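Local coordinates for protein putative transcriptional coactivator P15 (Enterobacteria phage t5, PDB 4BG7) that probably binds DNA as a phage homologue of the eukaryotic transcription coactivator PC4 and is implicated in recombination-dependent DNA replication, at residues S84-L87 with H88-K92. Sequence-based numbering, arbitrary orientation.
Sequences SEVL and HEVQK
V86 meets E89 and V90 one turn further on, in the tight turn joining helix 67-83 to helix 87-98, which illustrates how a chain ends one helix and begins the next. A Schellman motif closes helix 67-83, with E85 leaving helical geometry at positive phi (61°), and V86 follows at once as the N-cap of helix 87-98. Being a valine, this cap offers carbon, not a side-chain acceptor, to the first turn. Along that turn, H88 contributes its backbone, accepting a bond from K92 N, while its side chain meets L87 through CB. E89 brings only its CB beside V86 CG2, E89 CB lying 3.9 Å from V86 CG2; its carboxylate bends off toward R93, a long and weak ion pair. V90 is the buried member. V90 N donates a nearly straight bond to V86 O (3.1 Å). V90 CG2, lying beside its own backbone N, rests 3.7 Å from V86 CG2. Both valines also touch L81 of helix 67-83, so the same apolar patch joins the two helices, and L67 and T70 of the second subunit pack on V86 and V90 respectively. Q91 repeats the backbone bond one residue later, Q91 N to L87 O at 2.9 Å. With chi1 at -57°, Q91 CG sits beside its own backbone N and close to L87 O. The extended chain beyond carries the amide across the leucine, Q91 CD lying 3.8 Å from L87 CD1.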
ATOM      1  N   SER A  84       7.985  -2.638  15.950  1.00 39.48           N
ATOM      2  CA  SER A  84       9.343  -2.188  15.647  1.00 39.08           C
ATOM      3  C   SER A  84       9.805  -1.026  16.509  1.00 39.13           C
ATOM      4  O   SER A  84      10.962  -0.651  16.427  1.00 31.60           O
ATOM      5  CB  SER A  84       9.433  -1.810  14.185  1.00 37.59           C
ATOM      6  OG  SER A  84       9.081  -2.982  13.426  1.00 38.59           O
ATOM      7  N   GLU A  85       8.910  -0.443  17.308  1.00 35.27           N
ATOM      8  CA  GLU A  85       9.252   0.688  18.210  1.00 36.22           C
ATOM      9  C   GLU A  85       9.754   1.922  17.486  1.00 32.22           C
ATOM     10  O   GLU A  85      10.591   2.721  17.994  1.00 34.14           O
ATOM     11  CB  GLU A  85      10.265   0.219  19.302  1.00 39.15           C
ATOM     12  CG  GLU A  85       9.748  -1.067  19.956  1.00 41.20           C
ATOM     13  CD  GLU A  85      10.607  -1.532  21.096  1.00 46.64           C
ATOM     14  OE1 GLU A  85      11.696  -0.983  21.228  1.00 44.31           O
ATOM     15  OE2 GLU A  85      10.178  -2.408  21.858  1.00 48.09           O
ATOM     16  N   VAL A  86       9.237   2.157  16.286  1.00 31.85           N
ATOM     17  CA  VAL A  86       9.614   3.368  15.564  1.00 28.50           C
ATOM     18  C   VAL A  86       8.414   4.282  15.187  1.00 30.07           C
ATOM     19  O   VAL A  86       8.549   5.182  14.422  1.00 27.01           O
ATOM     20  CB  VAL A  86      10.392   2.953  14.285  1.00 35.01           C
ATOM     21  CG1 VAL A  86       9.507   2.146  13.346  1.00 29.45           C
ATOM     22  CG2 VAL A  86      10.941   4.156  13.588  1.00 41.22           C
ATOM     23  N   LEU A  87       7.216   3.992  15.659  1.00 29.37           N
ATOM     24  CA  LEU A  87       6.054   4.758  15.134  1.00 27.38           C
ATOM     25  C   LEU A  87       6.148   6.268  15.280  1.00 27.16           C
ATOM     26  O   LEU A  87       5.865   7.079  14.341  1.00 25.36           O
ATOM     27  CB  LEU A  87       4.790   4.234  15.761  1.00 27.24           C
ATOM     28  CG  LEU A  87       3.495   4.919  15.285  1.00 31.92           C
ATOM     29  CD1 LEU A  87       3.330   4.772  13.766  1.00 28.87           C
ATOM     30  CD2 LEU A  87       2.398   4.198  16.015  1.00 29.68           C
ATOM     31  N   HIS A  88       6.594   6.731  16.451  1.00 27.93           N
ATOM     32  CA  HIS A  88       6.731   8.182  16.623  1.00 26.95           C
ATOM     33  C   HIS A  88       7.672   8.840  15.633  1.00 29.71           C
ATOM     34  O   HIS A  88       7.383   9.902  15.120  1.00 29.23           O
ATOM     35  CB  HIS A  88       7.180   8.497  18.073  1.00 29.48           C
ATOM     36  CG  HIS A  88       7.462   9.957  18.314  1.00 26.40           C
ATOM     37  ND1 HIS A  88       6.576  10.776  18.899  1.00 27.83           N
ATOM     38  CD2 HIS A  88       8.610  10.737  18.043  1.00 29.61           C
ATOM     39  CE1 HIS A  88       7.089  12.024  18.995  1.00 28.22           C
ATOM     40  NE2 HIS A  88       8.347  12.006  18.459  1.00 28.63           N
ATOM     41  N   GLU A  89       8.820   8.221  15.369  1.00 28.58           N
ATOM     42  CA  GLU A  89       9.811   8.814  14.433  1.00 32.79           C
ATOM     43  C   GLU A  89       9.180   8.830  12.997  1.00 31.15           C
ATOM     44  O   GLU A  89       9.218   9.859  12.303  1.00 33.19           O
ATOM     45  CB  GLU A  89      11.133   7.977  14.426  1.00 36.94           C
ATOM     46  CG  GLU A  89      12.291   8.552  13.566  1.00 46.93           C
ATOM     47  CD  GLU A  89      12.500  10.074  13.711  1.00 55.61           C
ATOM     48  OE1 GLU A  89      12.870  10.549  14.804  1.00 63.19           O
ATOM     49  OE2 GLU A  89      12.307  10.825  12.728  1.00 68.12           O
ATOM     50  N   VAL A  90       8.533   7.720  12.640  1.00 29.54           N
ATOM     51  CA  VAL A  90       7.901   7.634  11.280  1.00 30.55           C
ATOM     52  C   VAL A  90       6.821   8.712  11.118  1.00 32.22           C
ATOM     53  O   VAL A  90       6.781   9.385  10.084  1.00 34.20           O
ATOM     54  CB  VAL A  90       7.411   6.196  10.987  1.00 30.45           C
ATOM     55  CG1 VAL A  90       6.635   6.104   9.658  1.00 35.30           C
ATOM     56  CG2 VAL A  90       8.596   5.252  11.008  1.00 28.53           C
ATOM     57  N   GLN A  91       5.964   8.908  12.131  1.00 32.27           N
ATOM     58  CA  GLN A  91       4.947   9.994  12.079  1.00 37.60           C
ATOM     59  C   GLN A  91       5.528  11.408  12.025  1.00 38.56           C
ATOM     60  O   GLN A  91       4.946  12.313  11.414  1.00 34.47           O
ATOM     61  CB  GLN A  91       3.876   9.875  13.184  1.00 35.94           C
ATOM     62  CG  GLN A  91       3.161   8.530  13.145  1.00 37.83           C
ATOM     63  CD  GLN A  91       2.085   8.340  14.230  1.00 42.71           C
ATOM     64  OE1 GLN A  91       1.001   7.844  13.949  1.00 47.08           O
ATOM     65  NE2 GLN A  91       2.389   8.721  15.458  1.00 41.16           N
ATOM     66  N   LYS A  92       6.690  11.592  12.641  1.00 39.13           N
ATOM     67  CA  LYS A  92       7.353  12.907  12.664  1.00 38.22           C
ATOM     68  C   LYS A  92       7.904  13.197  11.280  1.00 35.21           C
ATOM     69  O   LYS A  92       7.651  14.233  10.706  1.00 36.57           O
ATOM     70  CB  LYS A  92       8.505  12.886  13.685  1.00 40.88           C
ATOM     71  CG  LYS A  92       9.304  14.197  13.787  1.00 41.99           C
ATOM     72  CD  LYS A  92      10.681  13.922  14.387  1.00 45.78           C
ATOM     73  CE  LYS A  92      11.532  15.191  14.455  1.00 49.61           C
ATOM     74  NZ  LYS A  92      12.444  15.315  13.277  1.00 57.54           N
TER